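Local atomic coordinates of putative nucleoprotein (Infectious salmon anemia virus, PDB entry 4EWC), a protein that encapsidates the negative-strand viral RNA, protecting it from nucleases and forming the ribonucleoprotein that serves as template for transcription and replication. Residues M153-L158 and A179-L184; S172-G177 and A426-G431; V268-Q273 and A446-A451; F436-A441 and T488-R493. All blocks are in the same frame, centred on the assembly; numbering follows the deposited sequence.

Interaction 1 (M153-L158 and A179-L184). Unlike the reference sequence in segment 179-184: Met181 (reference Ile).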
loop_
_atom_site.group_PDB
_atom_site.type_symbol
_atom_site.label_atom_id
_atom_site.label_comp_id
_atom_site.label_asym_id
_atom_site.label_seq_id
_atom_site.Cartn_x
_atom_site.Cartn_y
_atom_site.Cartn_z
HETATM N N MSE A 153 -14.655 -36.307 0.180
HETATM C CA MSE A 153 -15.050 -37.501 -0.571
HETATM C C MSE A 153 -14.588 -37.462 -2.018
HETATM O O MSE A 153 -14.224 -38.495 -2.585
HETATM C CB MSE A 153 -16.567 -37.755 -0.492
HETATM C CG MSE A 153 -16.989 -38.349 0.843
HETATM SE SE MSE A 153 -18.904 -38.704 0.905
HETATM C CE MSE A 153 -18.952 -40.148 -0.364
ATOM N N VAL A 154 -14.587 -36.271 -2.612
ATOM C CA VAL A 154 -14.238 -36.123 -4.017
ATOM C C VAL A 154 -12.724 -36.120 -4.231
ATOM O O VAL A 154 -12.221 -36.858 -5.078
ATOM C CB VAL A 154 -14.944 -34.877 -4.648
ATOM C CG1 VAL A 154 -14.438 -34.561 -6.086
ATOM C CG2 VAL A 154 -16.469 -35.067 -4.646
ATOM N N PHE A 155 -11.988 -35.329 -3.451
ATOM C CA PHE A 155 -10.521 -35.238 -3.624
ATOM C C PHE A 155 -9.740 -36.574 -3.579
ATOM O O PHE A 155 -8.861 -36.791 -4.420
ATOM C CB PHE A 155 -9.903 -34.169 -2.703
ATOM C CG PHE A 155 -10.059 -32.755 -3.221
ATOM C CD1 PHE A 155 -11.293 -32.299 -3.680
ATOM C CD2 PHE A 155 -8.975 -31.875 -3.249
ATOM C CE1 PHE A 155 -11.444 -30.996 -4.176
ATOM C CE2 PHE A 155 -9.117 -30.565 -3.735
ATOM C CZ PHE A 155 -10.348 -30.134 -4.194
ATOM N N PRO A 156 -10.052 -37.470 -2.610
ATOM C CA PRO A 156 -9.393 -38.789 -2.659
ATOM C C PRO A 156 -9.651 -39.513 -3.984
ATOM O O PRO A 156 -8.736 -40.106 -4.550
ATOM C CB PRO A 156 -10.042 -39.551 -1.505
ATOM C CG PRO A 156 -10.414 -38.481 -0.523
ATOM C CD PRO A 156 -10.830 -37.294 -1.366
ATOM N N ALA A 157 -10.875 -39.427 -4.488
ATOM C CA ALA A 157 -11.225 -40.056 -5.761
ATOM C C ALA A 157 -10.473 -39.427 -6.921
ATOM O O ALA A 157 -10.165 -40.109 -7.906
ATOM C CB ALA A 157 -12.714 -39.970 -6.001
ATOM N N LEU A 158 -10.185 -38.132 -6.810
ATOM C CA LEU A 158 -9.345 -37.477 -7.792
ATOM C C LEU A 158 -7.896 -37.936 -7.643
ATOM O O LEU A 158 -7.197 -38.091 -8.633
ATOM C CB LEU A 158 -9.416 -35.942 -7.666
ATOM C CG LEU A 158 -10.734 -35.253 -7.958
ATOM C CD1 LEU A 158 -10.610 -33.776 -7.597
ATOM C CD2 LEU A 158 -11.139 -35.444 -9.424
ATOM N N ALA A 179 -5.153 -27.811 -13.247
ATOM C CA ALA A 179 -5.480 -28.584 -14.432
ATOM C C ALA A 179 -6.513 -29.672 -14.126
ATOM O O ALA A 179 -7.415 -29.921 -14.924
ATOM C CB ALA A 179 -4.217 -29.177 -15.030
ATOM N N ILE A 180 -6.377 -30.306 -12.964
ATOM C CA ILE A 180 -7.278 -31.375 -12.542
ATOM C C ILE A 180 -8.721 -30.866 -12.338
ATOM O O ILE A 180 -9.676 -31.459 -12.841
ATOM C CB ILE A 180 -6.700 -32.104 -11.292
ATOM C CG1 ILE A 180 -5.539 -33.011 -11.735
ATOM C CG2 ILE A 180 -7.750 -32.906 -10.558
ATOM C CD1 ILE A 180 -4.620 -33.478 -10.611
HETATM N N MSE A 181 -8.885 -29.748 -11.637
HETATM C CA MSE A 181 -10.217 -29.171 -11.472
HETATM C C MSE A 181 -10.850 -28.728 -12.805
HETATM O O MSE A 181 -12.061 -28.839 -12.989
HETATM C CB MSE A 181 -10.198 -27.975 -10.512
HETATM C CG MSE A 181 -9.980 -28.286 -9.071
HETATM SE SE MSE A 181 -11.174 -29.692 -8.363
HETATM C CE MSE A 181 -12.933 -29.072 -8.883
ATOM N N ARG A 182 -10.035 -28.199 -13.707
ATOM C CA ARG A 182 -10.547 -27.689 -14.971
ATOM C C ARG A 182 -11.050 -28.843 -15.805
ATOM O O ARG A 182 -12.106 -28.758 -16.435
ATOM C CB ARG A 182 -9.470 -26.908 -15.731
ATOM C CG ARG A 182 -9.262 -25.497 -15.233
ATOM C CD ARG A 182 -8.117 -24.819 -15.981
ATOM N NE ARG A 182 -7.637 -23.616 -15.291
ATOM C CZ ARG A 182 -8.167 -22.397 -15.433
ATOM N NH1 ARG A 182 -9.205 -22.206 -16.245
ATOM N NH2 ARG A 182 -7.659 -21.362 -14.765
ATOM N N ILE A 183 -10.284 -29.928 -15.805
ATOM C CA ILE A 183 -10.683 -31.122 -16.531
ATOM C C ILE A 183 -11.889 -31.779 -15.859
ATOM O O ILE A 183 -12.791 -32.299 -16.524
ATOM C CB ILE A 183 -9.505 -32.101 -16.713
ATOM C CG1 ILE A 183 -9.825 -33.126 -17.788
ATOM C CG2 ILE A 183 -9.129 -32.778 -15.429
ATOM C CD1 ILE A 183 -9.949 -32.506 -19.147
ATOM N N LEU A 184 -11.915 -31.723 -14.535
ATOM C CA LEU A 184 -13.037 -32.264 -13.789
ATOM C C LEU A 184 -14.305 -31.523 -14.162
ATOM O O LEU A 184 -15.307 -32.140 -14.506
ATOM C CB LEU A 184 -12.790 -32.149 -12.292
ATOM C CG LEU A 184 -13.941 -32.544 -11.362
ATOM C CD1 LEU A 184 -14.685 -33.780 -11.838
ATOM C CD2 LEU A 184 -13.393 -32.783 -9.979
#

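Interaction 2 (S172-G177 and A426-G431)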
loop_
_atom_site.group_PDB
_atom_site.type_symbol
_atom_site.label_atom_id
_atom_site.label_comp_id
_atom_site.label_asym_id
_atom_site.label_seq_id
_atom_site.Cartn_x
_atom_site.Cartn_y
_atom_site.Cartn_z
ATOM N N SER A 172 1.838 -32.796 -6.980
ATOM C CA SER A 172 2.219 -31.785 -5.990
ATOM C C SER A 172 2.554 -30.436 -6.658
ATOM O O SER A 172 2.811 -29.430 -5.986
ATOM C CB SER A 172 3.382 -32.278 -5.100
ATOM O OG SER A 172 4.565 -32.460 -5.847
ATOM N N ILE A 173 2.533 -30.424 -7.983
ATOM C CA ILE A 173 2.805 -29.209 -8.726
ATOM C C ILE A 173 1.539 -28.386 -8.931
ATOM O O ILE A 173 0.540 -28.869 -9.483
ATOM C CB ILE A 173 3.458 -29.511 -10.075
ATOM C CG1 ILE A 173 4.799 -30.195 -9.842
ATOM C CG2 ILE A 173 3.648 -28.224 -10.881
ATOM C CD1 ILE A 173 5.382 -30.882 -11.073
ATOM N N TRP A 174 1.613 -27.137 -8.483
ATOM C CA TRP A 174 0.493 -26.196 -8.501
ATOM C C TRP A 174 -0.332 -26.206 -9.785
ATOM O O TRP A 174 -1.542 -26.438 -9.751
ATOM C CB TRP A 174 1.002 -24.786 -8.224
ATOM C CG TRP A 174 -0.085 -23.835 -8.207
ATOM C CD1 TRP A 174 -0.969 -23.638 -7.203
ATOM C CD2 TRP A 174 -0.456 -22.945 -9.265
ATOM N NE1 TRP A 174 -1.874 -22.667 -7.556
ATOM C CE2 TRP A 174 -1.580 -22.225 -8.820
ATOM C CE3 TRP A 174 0.059 -22.681 -10.541
ATOM C CZ2 TRP A 174 -2.200 -21.247 -9.605
ATOM C CZ3 TRP A 174 -0.564 -21.729 -11.311
ATOM C CH2 TRP A 174 -1.681 -21.016 -10.835
ATOM N N GLN A 175 0.339 -25.974 -10.910
ATOM C CA GLN A 175 -0.308 -25.981 -12.219
ATOM C C GLN A 175 -1.176 -27.201 -12.412
ATOM O O GLN A 175 -2.209 -27.123 -13.075
ATOM C CB GLN A 175 0.719 -25.934 -13.365
ATOM C CG GLN A 175 1.340 -24.588 -13.646
ATOM C CD GLN A 175 2.525 -24.316 -12.751
ATOM O OE1 GLN A 175 2.750 -25.026 -11.762
ATOM N NE2 GLN A 175 3.306 -23.294 -13.098
ATOM N N ASN A 176 -0.753 -28.330 -11.840
ATOM C CA ASN A 176 -1.451 -29.589 -12.073
ATOM C C ASN A 176 -2.785 -29.722 -11.291
ATOM O O ASN A 176 -3.788 -30.225 -11.827
ATOM C CB ASN A 176 -0.514 -30.775 -11.870
ATOM C CG ASN A 176 0.642 -30.810 -12.895
ATOM O OD1 ASN A 176 0.469 -30.489 -14.064
ATOM N ND2 ASN A 176 1.826 -31.210 -12.436
ATOM N N GLY A 177 -2.802 -29.268 -10.038
ATOM C CA GLY A 177 -4.052 -29.137 -9.320
ATOM C C GLY A 177 -5.095 -28.312 -10.080
ATOM O O GLY A 177 -6.244 -28.731 -10.229
ATOM N N ALA A 426 1.058 -28.723 4.110
ATOM C CA ALA A 426 1.519 -29.383 2.894
ATOM C C ALA A 426 2.769 -28.714 2.317
ATOM O O ALA A 426 3.147 -27.596 2.687
ATOM C CB ALA A 426 0.422 -29.450 1.851
ATOM N N LYS A 427 3.406 -29.441 1.410
ATOM C CA LYS A 427 4.623 -29.008 0.767
ATOM C C LYS A 427 4.354 -28.889 -0.729
ATOM O O LYS A 427 4.823 -29.699 -1.529
ATOM C CB LYS A 427 5.763 -29.978 1.066
ATOM C CG LYS A 427 6.313 -29.855 2.494
ATOM C CD LYS A 427 7.248 -31.017 2.862
ATOM C CE LYS A 427 7.876 -30.838 4.250
ATOM N NZ LYS A 427 6.872 -30.686 5.350
ATOM N N LEU A 428 3.574 -27.865 -1.083
ATOM C CA LEU A 428 3.235 -27.553 -2.460
ATOM C C LEU A 428 4.484 -27.252 -3.271
ATOM O O LEU A 428 5.471 -26.710 -2.757
ATOM C CB LEU A 428 2.285 -26.344 -2.497
ATOM C CG LEU A 428 1.908 -25.795 -3.883
ATOM C CD1 LEU A 428 1.180 -26.852 -4.707
ATOM C CD2 LEU A 428 1.084 -24.541 -3.771
ATOM N N LYS A 429 4.445 -27.620 -4.541
ATOM C CA LYS A 429 5.517 -27.257 -5.451
ATOM C C LYS A 429 4.941 -26.538 -6.666
ATOM O O LYS A 429 3.744 -26.621 -6.951
ATOM C CB LYS A 429 6.320 -28.490 -5.860
ATOM C CG LYS A 429 7.034 -29.122 -4.690
ATOM C CD LYS A 429 8.197 -29.959 -5.119
ATOM C CE LYS A 429 8.487 -31.031 -4.088
ATOM N NZ LYS A 429 7.407 -32.082 -4.078
ATOM N N VAL A 430 5.785 -25.805 -7.368
ATOM C CA VAL A 430 5.302 -25.036 -8.500
ATOM C C VAL A 430 6.356 -24.994 -9.605
ATOM O O VAL A 430 7.547 -25.115 -9.338
ATOM C CB VAL A 430 4.861 -23.606 -8.059
ATOM C CG1 VAL A 430 6.048 -22.811 -7.531
ATOM C CG2 VAL A 430 4.157 -22.876 -9.184
ATOM N N GLY A 431 5.900 -24.875 -10.845
ATOM C CA GLY A 431 6.787 -24.658 -11.962
ATOM C C GLY A 431 6.916 -23.172 -12.216
ATOM O O GLY A 431 5.903 -22.482 -12.337
#

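Interaction 3 (V268-Q273 and A446-A451)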
loop_
_atom_site.group_PDB
_atom_site.type_symbol
_atom_site.label_atom_id
_atom_site.label_comp_id
_atom_site.label_asym_id
_atom_site.label_seq_id
_atom_site.Cartn_x
_atom_site.Cartn_y
_atom_site.Cartn_z
ATOM N N VAL A 268 -10.644 -21.469 -8.216
ATOM C CA VAL A 268 -9.662 -21.926 -9.199
ATOM C C VAL A 268 -9.559 -20.959 -10.369
ATOM O O VAL A 268 -8.459 -20.653 -10.864
ATOM C CB VAL A 268 -10.032 -23.332 -9.735
ATOM C CG1 VAL A 268 -9.465 -23.572 -11.114
ATOM C CG2 VAL A 268 -9.586 -24.396 -8.766
ATOM N N LEU A 269 -10.718 -20.454 -10.790
ATOM C CA LEU A 269 -10.796 -19.614 -11.970
ATOM C C LEU A 269 -10.442 -18.157 -11.693
ATOM O O LEU A 269 -10.229 -17.397 -12.627
ATOM C CB LEU A 269 -12.197 -19.671 -12.566
ATOM C CG LEU A 269 -12.609 -21.012 -13.129
ATOM C CD1 LEU A 269 -14.000 -20.885 -13.703
ATOM C CD2 LEU A 269 -11.626 -21.493 -14.172
ATOM N N SER A 270 -10.391 -17.757 -10.425
ATOM C CA SER A 270 -10.150 -16.350 -10.117
ATOM C C SER A 270 -8.738 -15.892 -10.513
ATOM O O SER A 270 -8.490 -14.704 -10.698
ATOM C CB SER A 270 -10.478 -16.016 -8.650
ATOM O OG SER A 270 -9.679 -16.756 -7.749
ATOM N N ALA A 271 -7.826 -16.841 -10.694
ATOM C CA ALA A 271 -6.472 -16.509 -11.117
ATOM C C ALA A 271 -6.463 -16.056 -12.564
ATOM O O ALA A 271 -5.642 -15.226 -12.954
ATOM C CB ALA A 271 -5.531 -17.684 -10.918
ATOM N N ASP A 272 -7.383 -16.579 -13.367
ATOM C CA ASP A 272 -7.510 -16.118 -14.751
ATOM C C ASP A 272 -7.921 -14.670 -14.833
ATOM O O ASP A 272 -7.490 -13.946 -15.731
ATOM C CB ASP A 272 -8.510 -16.960 -15.526
ATOM C CG ASP A 272 -8.207 -18.443 -15.437
ATOM O OD1 ASP A 272 -7.068 -18.822 -15.052
ATOM O OD2 ASP A 272 -9.124 -19.238 -15.759
ATOM N N GLN A 273 -8.766 -14.234 -13.910
ATOM C CA GLN A 273 -9.198 -12.844 -13.948
ATOM C C GLN A 273 -8.080 -11.909 -13.539
ATOM O O GLN A 273 -8.180 -10.710 -13.735
ATOM C CB GLN A 273 -10.445 -12.631 -13.099
ATOM C CG GLN A 273 -11.699 -12.763 -13.890
ATOM C CD GLN A 273 -12.909 -12.517 -13.043
ATOM O OE1 GLN A 273 -13.296 -13.364 -12.238
ATOM N NE2 GLN A 273 -13.505 -11.337 -13.189
ATOM N N ALA A 446 -2.655 -16.297 -3.827
ATOM C CA ALA A 446 -3.326 -15.310 -3.005
ATOM C C ALA A 446 -4.711 -15.041 -3.554
ATOM O O ALA A 446 -5.712 -15.111 -2.830
ATOM C CB ALA A 446 -2.530 -14.021 -2.971
ATOM N N VAL A 447 -4.758 -14.731 -4.845
ATOM C CA VAL A 447 -6.012 -14.429 -5.513
ATOM C C VAL A 447 -7.046 -15.581 -5.384
ATOM O O VAL A 447 -8.201 -15.334 -5.094
ATOM C CB VAL A 447 -5.761 -13.953 -6.964
ATOM C CG1 VAL A 447 -6.960 -14.217 -7.871
ATOM C CG2 VAL A 447 -5.390 -12.481 -6.960
ATOM N N SER A 448 -6.636 -16.829 -5.553
ATOM C CA SER A 448 -7.567 -17.927 -5.354
ATOM C C SER A 448 -8.006 -18.113 -3.885
ATOM O O SER A 448 -9.190 -18.421 -3.589
ATOM C CB SER A 448 -7.029 -19.217 -5.946
ATOM O OG SER A 448 -7.046 -19.129 -7.373
HETATM N N MSE A 449 -7.075 -17.897 -2.961
HETATM C CA MSE A 449 -7.429 -17.975 -1.546
HETATM C C MSE A 449 -8.568 -17.030 -1.150
HETATM O O MSE A 449 -9.441 -17.401 -0.371
HETATM C CB MSE A 449 -6.216 -17.809 -0.647
HETATM C CG MSE A 449 -5.325 -19.039 -0.659
HETATM SE SE MSE A 449 -3.863 -18.836 0.622
HETATM C CE MSE A 449 -4.921 -19.531 2.118
ATOM N N VAL A 450 -8.566 -15.820 -1.700
ATOM C CA VAL A 450 -9.625 -14.876 -1.423
ATOM C C VAL A 450 -10.667 -14.910 -2.525
ATOM O O VAL A 450 -11.660 -14.167 -2.482
ATOM C CB VAL A 450 -9.076 -13.464 -1.220
ATOM C CG1 VAL A 450 -8.107 -13.464 -0.031
ATOM C CG2 VAL A 450 -8.418 -12.940 -2.525
ATOM N N ALA A 451 -10.442 -15.804 -3.490
ATOM C CA ALA A 451 -11.404 -16.064 -4.571
ATOM C C ALA A 451 -11.858 -14.814 -5.320
ATOM O O ALA A 451 -13.030 -14.695 -5.673
ATOM C CB ALA A 451 -12.627 -16.804 -4.028
#

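Interaction 4 (F436-A441 and T488-R493)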
loop_
_atom_site.group_PDB
_atom_site.type_symbol
_atom_site.label_atom_id
_atom_site.label_comp_id
_atom_site.label_asym_id
_atom_site.label_seq_id
_atom_site.Cartn_x
_atom_site.Cartn_y
_atom_site.Cartn_z
ATOM N N PHE A 436 6.536 -16.391 -15.735
ATOM C CA PHE A 436 5.752 -16.867 -14.608
ATOM C C PHE A 436 6.694 -17.118 -13.432
ATOM O O PHE A 436 7.091 -18.257 -13.188
ATOM C CB PHE A 436 5.031 -18.151 -15.010
ATOM C CG PHE A 436 3.870 -18.502 -14.119
ATOM C CD1 PHE A 436 4.055 -19.256 -12.953
ATOM C CD2 PHE A 436 2.587 -18.092 -14.444
ATOM C CE1 PHE A 436 2.970 -19.576 -12.127
ATOM C CE2 PHE A 436 1.491 -18.408 -13.609
ATOM C CZ PHE A 436 1.687 -19.147 -12.462
ATOM N N THR A 437 7.055 -16.052 -12.716
ATOM C CA THR A 437 8.023 -16.142 -11.615
ATOM C C THR A 437 7.377 -16.595 -10.316
ATOM O O THR A 437 6.161 -16.782 -10.244
ATOM C CB THR A 437 8.718 -14.793 -11.341
ATOM O OG1 THR A 437 7.799 -13.899 -10.708
ATOM C CG2 THR A 437 9.213 -14.166 -12.633
HETATM N N MSE A 438 8.192 -16.748 -9.282
HETATM C CA MSE A 438 7.694 -17.205 -8.003
HETATM C C MSE A 438 6.718 -16.195 -7.424
HETATM O O MSE A 438 5.683 -16.566 -6.864
HETATM C CB MSE A 438 8.845 -17.490 -7.035
HETATM C CG MSE A 438 8.385 -17.843 -5.624
HETATM SE SE MSE A 438 7.407 -19.558 -5.534
HETATM C CE MSE A 438 8.845 -20.790 -5.928
ATOM N N SER A 439 7.037 -14.917 -7.567
ATOM C CA SER A 439 6.177 -13.875 -7.034
ATOM C C SER A 439 4.867 -13.785 -7.817
ATOM O O SER A 439 3.836 -13.399 -7.271
ATOM C CB SER A 439 6.895 -12.533 -7.036
ATOM O OG SER A 439 7.041 -12.098 -8.355
ATOM N N VAL A 440 4.907 -14.132 -9.097
ATOM C CA VAL A 440 3.680 -14.268 -9.886
ATOM C C VAL A 440 2.822 -15.417 -9.354
ATOM O O VAL A 440 1.624 -15.252 -9.112
ATOM C CB VAL A 440 3.982 -14.537 -11.368
ATOM C CG1 VAL A 440 2.687 -14.821 -12.136
ATOM C CG2 VAL A 440 4.697 -13.357 -11.985
ATOM N N ALA A 441 3.450 -16.577 -9.157
ATOM C CA ALA A 441 2.750 -17.754 -8.656
ATOM C C ALA A 441 2.131 -17.467 -7.297
ATOM O O ALA A 441 0.978 -17.837 -7.051
ATOM C CB ALA A 441 3.684 -18.959 -8.593
ATOM N N THR A 488 11.294 -24.238 -14.097
ATOM C CA THR A 488 12.137 -24.832 -13.083
ATOM C C THR A 488 11.277 -25.065 -11.864
ATOM O O THR A 488 10.715 -24.137 -11.286
ATOM C CB THR A 488 13.328 -23.967 -12.716
ATOM O OG1 THR A 488 14.208 -23.898 -13.837
ATOM C CG2 THR A 488 14.065 -24.599 -11.557
ATOM N N ILE A 489 11.165 -26.324 -11.490
ATOM C CA ILE A 489 10.240 -26.715 -10.460
ATOM C C ILE A 489 10.849 -26.608 -9.079
ATOM O O ILE A 489 11.713 -27.390 -8.708
ATOM C CB ILE A 489 9.716 -28.116 -10.735
ATOM C CG1 ILE A 489 8.823 -28.057 -11.981
ATOM C CG2 ILE A 489 8.947 -28.652 -9.515
ATOM C CD1 ILE A 489 8.494 -29.406 -12.541
ATOM N N GLN A 490 10.397 -25.614 -8.327
ATOM C CA GLN A 490 10.864 -25.432 -6.970
ATOM C C GLN A 490 9.721 -25.302 -5.994
ATOM O O GLN A 490 8.558 -25.329 -6.368
ATOM C CB GLN A 490 11.805 -24.242 -6.855
ATOM C CG GLN A 490 11.376 -23.037 -7.649
ATOM C CD GLN A 490 12.483 -22.018 -7.733
ATOM O OE1 GLN A 490 12.270 -20.868 -8.125
ATOM N NE2 GLN A 490 13.684 -22.434 -7.351
ATOM N N GLY A 491 10.075 -25.220 -4.719
ATOM C CA GLY A 491 9.106 -25.280 -3.647
ATOM C C GLY A 491 8.320 -24.006 -3.462
ATOM O O GLY A 491 8.874 -22.910 -3.491
ATOM N N LEU A 492 7.018 -24.161 -3.264
ATOM C CA LEU A 492 6.145 -23.035 -2.985
ATOM C C LEU A 492 5.776 -23.052 -1.512
ATOM O O LEU A 492 4.685 -23.476 -1.143
ATOM C CB LEU A 492 4.887 -23.112 -3.846
ATOM C CG LEU A 492 3.957 -21.898 -3.903
ATOM C CD1 LEU A 492 4.568 -20.671 -3.248
ATOM C CD2 LEU A 492 3.558 -21.601 -5.339
ATOM N N ARG A 493 6.700 -22.599 -0.672
ATOM C CA ARG A 493 6.489 -22.585 0.767
ATOM C C ARG A 493 5.411 -21.577 1.134
ATOM O O ARG A 493 5.392 -20.465 0.617
ATOM C CB ARG A 493 7.792 -22.261 1.497
#

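Interaction 1 (M153-L158 and A179-L184)
Leu158 meets Leu184, Met181 and Ile180 where helices 142-162 and 174-188 pack nearly perpendicular to each other within the alpha-helical body of the nucleoprotein. The segment axes pass 12.2 Å apart at 104°, a wide separation that only the side chains span; no hydrogen bond crosses it. The tight part is the leucine pair, whose side chains cross at about a right angle with Leu158 CD2 3.5 Å from Leu184 CD2. Leu184 CG is anti to the backbone N (chi1 174°), and its CD2 reaches both methyls of Leu158. Leu158 CD1 lies 4.2 Å from Ile180 CG2, so the one side chain is met from two turns of the opposing helix.

Contacts are looser around this centre. Val154 CG1 comes only to 4.4 Å from Leu184 CD2, and Phe233 of helix 226-236 touches both residues. All six touching residues are buried, whereas Pro156, Ala157 and Arg182, which do not join the contact, are partly exposed. The charge of Arg182 is paired with Asp272. Segment 153-158 falls in a stretch predicted to span a membrane; in this crystal structure its apolar side instead packs against neighbouring helices, including Leu397 and Met398 of helix 394-402.

Met181, modelled as selenomethionine, sets SE 4.2 Å from Leu158 CD1 and also makes a Met-aromatic contact with Phe155. Its chain bends at chi2, placing SE, and at chi3; SE lies 5.1 Å from the Phe155 ring centroid. Its approach is oblique, 46° off the ring normal, with Phe155 CZ the nearest ring atom to SE.

Interaction 2 (S172-G177 and A426-G431)
Ile173 and Lys429 form a single beta bridge with their CA atoms 4.7 Å apart, Lys429 N donating to Ser172 O (2.8 Å) and Trp174 N to Lys429 O (2.7 Å). Both bonds are fairly straight, at 155° and 157° at the hydrogen. Ile173 is at the N-cap position, so the second bond occupies an N–H of the first helical turn.

Gln175 adds a two-point grip on Gly431: OE1 accepts from Gly431 N at 3.3 Å, while NE2 donates to Gly431 O at 2.8 Å. With chi2 at 85°, the chain bends to place CD near that backbone, and Gly431 O lies close to the amide plane. This pair of bonds fixes which way round the amide is turned. Trp174 CB packs 3.8 Å from Val430 CG2 and 4.1 Å from Leu428 CD1. Ser172 OG has its stronger partner in Gly169 O, and Lys429 NZ makes only a weak bond to it.

Backbone bonds join Val430 to Gln490 and Leu428 to Leu492, so the start of helix 174-188 docks by backbone bonding, reinforced by an amide, onto strand 429-432 of a two-stranded antiparallel sheet with 488-491.

Interaction 3 (V268-Q273 and A446-A451)
Ser270, in the turn that follows helix 253-269, fits against the C-terminal end of helix 438-449, touching Val447, Ser448 and Ala451. Its hydroxyl lies between the backbone N and the carbonyl carbon (chi1 61°), which brings OG to 3.4 Å from Ser448 CA. Ser270 CB is 3.8 Å from Ala451 C and 4.0 Å from Val447 CG1. Val447 CG1, anti to its own backbone N, is turned onto the backbone of the turn and lies 3.3 Å from Ser270 O.

The helix end met here is a Schellman motif. Ala451 has positive phi (53°) and is its C-prime residue; its N makes a weak bond to Ser448 O, and the following backbone N–H returns to Val447 O.

No hydrogen bond joins the two segments directly. The hydroxyls Ser270 OG and Ser448 OG are 3.6 Å apart, and each is bonded instead to Ser267 O, a carbonyl in the last part of helix 253-269. That shared acceptor serves both hydroxyls, the one of buried Ser270 and that of the partly exposed Ser448, and ties the second helix to the first through Ser448. Ala271 closes the flank, its CB 4.1 Å from Ser448 OG. Within the chain, Ile460 of helix 457-463 touches Val447; Ser521 of the second subunit packs against Val450.

Interaction 4 (F436-A441 and T488-R493)
Met438 and Ala441 of helix 438-449 pack against Gln490, Gly491 and Leu492, so that the first turn of the helix lies over the two-stranded antiparallel sheet 429-432/488-491. The contact is largely apolar, and no hydrogen bond crosses it. Met438, modelled as selenomethionine, has CG anti to the backbone N (chi1 174°) and bends at both following torsions. SE comes to 3.8 Å from Leu492 CD1, the two side chains crossing at a slant. The other Leu492 methyl, CD2, lies 4.2 Å from Ala441 CB, one helical turn on. Val430, of the neighbouring strand, touches Met438, Ala441 and Leu492, and completes the buried part.

Toward the exposed side, Met438 CE is 3.8 Å from Gln490 CG and so lies against the aliphatic part of this exposed residue, whose side chain also touches Val432.

The polar interactions internal to segment 436-441 sit at the helix start. Thr437, at the N-cap position, shares a hydrogen bond with Ser439 between OG1 and OG at 3.1 Å, and Ala441 N bonds to Thr437 O at 2.9 Å.

Across the contact, Met438 CE also approaches the backbone oxygen Gly491 O, at 3.2 Å.

In the fold
Interactions 1 and 2 lie on successive parts of helix 174-188, their centres about 14 Å apart. Interactions 2 and 4 are closer, about 9 Å between centres, because strands 429-432 and 488-491 are sheet neighbours: Leu428 and Val430 bond to Leu492 and Gln490, and Trp174 packs on Phe436. Interactions 3 and 4 use opposite ends of helix 438-449, their centres about 16 Å apart. The salt bridge from Arg182 to Asp272 connects interaction 1 with interaction 3. Along the chain, interaction 1 closes before 3 and 4 open, while interaction 2 alternates with 1 and 3, and 3 with 4. Parts remote in sequence, including the orthomyxovirus C-terminal family region, thus meet in one part of the fold.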